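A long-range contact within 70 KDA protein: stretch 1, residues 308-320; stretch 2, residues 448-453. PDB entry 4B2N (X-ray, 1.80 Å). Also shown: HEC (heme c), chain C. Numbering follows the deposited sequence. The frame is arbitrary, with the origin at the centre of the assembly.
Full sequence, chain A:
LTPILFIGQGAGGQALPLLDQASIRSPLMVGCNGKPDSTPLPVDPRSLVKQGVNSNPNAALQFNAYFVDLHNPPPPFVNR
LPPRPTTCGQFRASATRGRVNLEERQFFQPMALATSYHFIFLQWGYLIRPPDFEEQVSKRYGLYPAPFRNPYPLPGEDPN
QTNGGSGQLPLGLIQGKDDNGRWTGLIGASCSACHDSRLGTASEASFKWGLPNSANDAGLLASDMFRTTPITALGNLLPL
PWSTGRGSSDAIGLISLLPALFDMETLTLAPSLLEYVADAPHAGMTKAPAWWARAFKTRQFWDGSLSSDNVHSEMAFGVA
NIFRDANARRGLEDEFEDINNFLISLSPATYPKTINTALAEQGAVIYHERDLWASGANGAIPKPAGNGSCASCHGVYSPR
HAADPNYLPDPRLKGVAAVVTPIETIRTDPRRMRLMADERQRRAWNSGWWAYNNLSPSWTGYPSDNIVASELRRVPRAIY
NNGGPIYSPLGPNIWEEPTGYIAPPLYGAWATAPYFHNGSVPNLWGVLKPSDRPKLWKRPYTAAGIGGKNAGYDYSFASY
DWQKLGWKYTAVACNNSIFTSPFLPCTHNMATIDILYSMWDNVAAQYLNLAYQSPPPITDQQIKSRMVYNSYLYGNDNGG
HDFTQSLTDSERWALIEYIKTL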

# COMPACT_ATOMS: atom_id res chain seq x y z
N SER A 308 3.16 -5.73 -12.23
CA SER A 308 4.20 -4.90 -11.63
C SER A 308 5.05 -4.10 -12.63
O SER A 308 5.86 -3.31 -12.21
N ASP A 309 4.92 -4.38 -13.92
CA ASP A 309 5.60 -3.54 -14.94
C ASP A 309 4.99 -2.11 -15.01
O ASP A 309 5.61 -1.16 -15.53
N ASN A 310 3.77 -1.99 -14.51
CA ASN A 310 3.00 -0.79 -14.69
C ASN A 310 3.31 0.18 -13.58
O ASN A 310 3.61 -0.23 -12.49
N VAL A 311 3.31 1.48 -13.90
CA VAL A 311 3.48 2.46 -12.84
C VAL A 311 2.31 3.42 -12.77
O VAL A 311 2.30 4.31 -11.91
N HIS A 312 1.30 3.21 -13.63
CA HIS A 312 0.09 4.11 -13.62
C HIS A 312 -0.64 3.95 -12.35
O HIS A 312 -1.10 4.94 -11.72
N SER A 313 -0.74 2.70 -11.88
CA SER A 313 -1.30 2.52 -10.52
C SER A 313 -0.48 3.30 -9.46
O SER A 313 -1.06 3.95 -8.53
N GLU A 314 0.85 3.30 -9.58
CA GLU A 314 1.69 3.95 -8.57
C GLU A 314 1.46 5.45 -8.65
O GLU A 314 1.61 6.19 -7.66
N MET A 315 1.06 5.87 -9.84
CA MET A 315 0.78 7.29 -10.09
C MET A 315 -0.52 7.88 -9.57
O MET A 315 -0.64 9.12 -9.53
N ALA A 316 -1.44 7.04 -9.09
CA ALA A 316 -2.79 7.50 -8.73
C ALA A 316 -2.79 8.82 -7.91
O ALA A 316 -3.49 9.79 -8.27
N PHE A 317 -2.02 8.88 -6.82
CA PHE A 317 -2.15 10.10 -5.95
C PHE A 317 -1.57 11.33 -6.61
O PHE A 317 -1.91 12.49 -6.26
N GLY A 318 -0.66 11.11 -7.54
CA GLY A 318 -0.10 12.29 -8.23
C GLY A 318 -1.04 12.80 -9.29
O GLY A 318 -1.15 13.99 -9.54
N VAL A 319 -1.70 11.88 -9.97
CA VAL A 319 -2.71 12.18 -11.00
C VAL A 319 -3.87 12.84 -10.29
O VAL A 319 -4.45 13.81 -10.80
N ALA A 320 -4.24 12.33 -9.11
CA ALA A 320 -5.48 12.84 -8.51
C ALA A 320 -5.32 14.20 -7.90
O ALA A 320 -6.25 14.75 -7.42
N GLY A 448 -8.56 2.93 -21.30
CA GLY A 448 -7.98 4.29 -21.29
C GLY A 448 -6.53 4.35 -20.86
O GLY A 448 -5.81 3.35 -20.84
N TRP A 449 -6.14 5.51 -20.38
CA TRP A 449 -4.74 5.76 -20.05
C TRP A 449 -4.28 4.82 -18.92
O TRP A 449 -3.17 4.28 -18.93
N TRP A 450 -5.15 4.55 -17.97
CA TRP A 450 -4.79 3.69 -16.86
C TRP A 450 -4.31 2.34 -17.33
O TRP A 450 -3.34 1.79 -16.77
N ALA A 451 -4.95 1.83 -18.41
CA ALA A 451 -4.56 0.51 -18.92
C ALA A 451 -3.48 0.67 -20.00
O ALA A 451 -3.24 -0.28 -20.69
N TYR A 452 -2.85 1.84 -20.11
CA TYR A 452 -1.86 2.10 -21.18
C TYR A 452 -2.45 1.80 -22.58
O TYR A 452 -1.87 0.99 -23.38
N ASN A 453 -3.64 2.31 -22.82
CA ASN A 453 -4.28 2.15 -24.12
C ASN A 453 -3.52 2.89 -25.20
O ASN A 453 -3.79 2.73 -26.34

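His312 is the centre of this contact: its CA-to-CB bond points toward the second stretch, and chi1 of -75° (m) slides the imidazole between two aromatic rings. Trp449 (chi1 t, chi2 91°) covers one face, with its six-membered ring 3.5 Å centroid to centroid and planes at 7°; Tyr452 (chi1 m, chi2 70°) covers the opposite face at 3.7 Å and 12°. Both CA-to-CB bonds point sideways, so these rotamers bring the rings inward. Within the sandwich His312 ND1 donates to Trp449 O at 2.8 Å, while NE2 is bonded elsewhere in the structure. Tyr452 OH accepts from Val311 N (2.9 Å, nearly linear) and donates to water 1 (OH to water O 2.6 Å), which in turn donates to Asp309 O (2.7 Å). Asn310, with chi1 between wells at 114°, reaches forward along its own stretch to Ser313: Asn310 OD1 accepts from Ser313 N (3.0 Å), and Asn310 ND2 donates to Ser313 OG (2.9 Å), Ser313 being p. Trp450 starts away, yet its m rotamer returns the indole, CZ2 meeting Val319 CG1 at 3.7 Å. Met315 (m, t, p) sets CE 3.5 Å from Trp449 CZ2, at the ring edge. Phe317 (m) points away from this contact, placing CE2 3.4 Å from heme C1C.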

# COMPACT_ATOMS: atom_id res chain seq x y z
CB SER A 308 5.13 -5.74 -10.74
OG SER A 308 4.36 -6.19 -9.64
CB ASP A 309 5.53 -4.19 -16.33
CG ASP A 309 6.65 -3.68 -17.25
OD1 ASP A 309 7.84 -3.60 -16.83
OD2 ASP A 309 6.36 -3.36 -18.42
CB ASN A 310 1.49 -1.07 -14.79
CG ASN A 310 0.71 -0.50 -13.63
OD1 ASN A 310 0.23 0.58 -13.70
ND2 ASN A 310 0.58 -1.28 -12.54
CB VAL A 311 4.79 3.27 -13.00
CG1 VAL A 311 5.96 2.31 -13.03
CG2 VAL A 311 4.71 4.15 -14.28
CB HIS A 312 -0.81 3.83 -14.83
CG HIS A 312 -0.25 4.37 -16.09
ND1 HIS A 312 -0.98 4.54 -17.19
CD2 HIS A 312 1.06 4.79 -16.40
CE1 HIS A 312 -0.19 5.03 -18.20
NE2 HIS A 312 1.04 5.22 -17.70
CB SER A 313 -1.36 1.04 -10.17
OG SER A 313 -0.06 0.48 -10.28
CB GLU A 314 3.18 3.65 -8.87
CG GLU A 314 3.49 2.16 -8.76
CD GLU A 314 4.97 1.83 -8.82
OE1 GLU A 314 5.81 2.80 -8.87
OE2 GLU A 314 5.27 0.60 -8.86
CB MET A 315 0.87 7.59 -11.59
CG MET A 315 2.29 7.63 -12.15
SD MET A 315 2.27 7.47 -13.97
CE MET A 315 1.78 9.11 -14.38
CB ALA A 316 -3.51 6.41 -7.95
CB PHE A 317 -1.50 9.85 -4.59
CG PHE A 317 -2.40 9.10 -3.65
CD1 PHE A 317 -3.52 9.69 -3.10
CD2 PHE A 317 -2.11 7.77 -3.34
CE1 PHE A 317 -4.35 8.96 -2.20
CE2 PHE A 317 -2.91 7.05 -2.45
CZ PHE A 317 -4.03 7.64 -1.89
CB VAL A 319 -3.23 10.88 -11.71
CG1 VAL A 319 -4.45 11.20 -12.57
CG2 VAL A 319 -2.12 10.25 -12.52
CB ALA A 320 -6.08 11.88 -7.47
CB TRP A 449 -4.64 7.28 -19.66
CG TRP A 449 -3.27 7.65 -19.17
CD1 TRP A 449 -2.18 8.12 -19.91
CD2 TRP A 449 -2.81 7.55 -17.79
NE1 TRP A 449 -1.09 8.31 -19.09
CE2 TRP A 449 -1.42 7.99 -17.78
CE3 TRP A 449 -3.40 7.10 -16.57
CZ2 TRP A 449 -0.65 7.99 -16.59
CZ3 TRP A 449 -2.65 7.14 -15.41
CH2 TRP A 449 -1.28 7.54 -15.42
CB TRP A 450 -5.99 3.57 -15.91
CG TRP A 450 -6.30 4.91 -15.35
CD1 TRP A 450 -7.24 5.83 -15.80
CD2 TRP A 450 -5.60 5.58 -14.23
NE1 TRP A 450 -7.15 6.99 -15.07
CE2 TRP A 450 -6.18 6.88 -14.11
CE3 TRP A 450 -4.61 5.17 -13.33
CZ2 TRP A 450 -5.79 7.77 -13.08
CZ3 TRP A 450 -4.22 6.02 -12.33
CH2 TRP A 450 -4.77 7.32 -12.22
CB ALA A 451 -5.80 -0.31 -19.46
CB TYR A 452 -0.61 1.20 -21.02
CG TYR A 452 0.29 1.47 -19.87
CD1 TYR A 452 -0.11 1.20 -18.54
CD2 TYR A 452 1.57 1.97 -20.09
CE1 TYR A 452 0.78 1.38 -17.47
CE2 TYR A 452 2.49 2.15 -19.02
CZ TYR A 452 2.07 1.86 -17.74
OH TYR A 452 2.95 2.08 -16.72
CB ASN A 453 -5.82 2.44 -24.12
CG ASN A 453 -6.18 3.92 -24.24
OD1 ASN A 453 -5.40 4.80 -23.84
ND2 ASN A 453 -7.38 4.21 -24.76
FE HEC C . 0.40 3.35 -2.06
CHA HEC C . -0.43 0.08 -2.93
CHB HEC C . 3.01 3.32 -4.41
CHC HEC C . 0.86 6.84 -1.78
CHD HEC C . -1.66 3.26 0.60
NA HEC C . 1.10 2.09 -3.37
C1A HEC C . 0.75 0.71 -3.49
C2A HEC C . 1.68 -0.05 -4.32
C3A HEC C . 2.68 0.86 -4.78
C4A HEC C . 2.31 2.13 -4.16
CMA HEC C . 3.89 0.53 -5.63
CAA HEC C . 1.65 -1.55 -4.69
CBA HEC C . 2.22 -2.30 -3.49
CGA HEC C . 2.10 -3.80 -3.63
O1A HEC C . 1.01 -4.36 -4.01
O2A HEC C . 3.10 -4.42 -3.25
NB HEC C . 1.58 4.74 -2.99
C1B HEC C . 2.62 4.57 -3.82
C2B HEC C . 3.31 5.78 -4.23
C3B HEC C . 2.68 6.80 -3.49
C4B HEC C . 1.68 6.07 -2.71
CMB HEC C . 4.41 5.77 -5.22
CAB HEC C . 2.89 8.29 -3.51
CBB HEC C . 2.60 8.91 -4.76
NC HEC C . -0.20 4.82 -0.87
C1C HEC C . -0.01 6.19 -0.82
C2C HEC C . -0.68 6.84 0.33
C3C HEC C . -1.43 5.75 0.99
C4C HEC C . -1.12 4.55 0.22
CMC HEC C . -0.60 8.34 0.62
CAC HEC C . -2.34 5.82 2.18
CBC HEC C . -3.20 6.92 2.28
ND HEC C . -0.84 1.91 -1.33
C1D HEC C . -1.60 2.06 -0.25
C2D HEC C . -2.36 0.90 0.09
C3D HEC C . -2.01 -0.01 -0.95
C4D HEC C . -1.07 0.72 -1.80
CMD HEC C . -3.30 0.64 1.21
CAD HEC C . -2.64 -1.35 -1.14
CBD HEC C . -3.98 -0.90 -1.83
CGD HEC C . -4.87 -2.11 -2.02
O1D HEC C . -5.85 -2.30 -1.25
O2D HEC C . -4.51 -2.94 -2.92
O HOH W 1 5.34 1.08 -16.94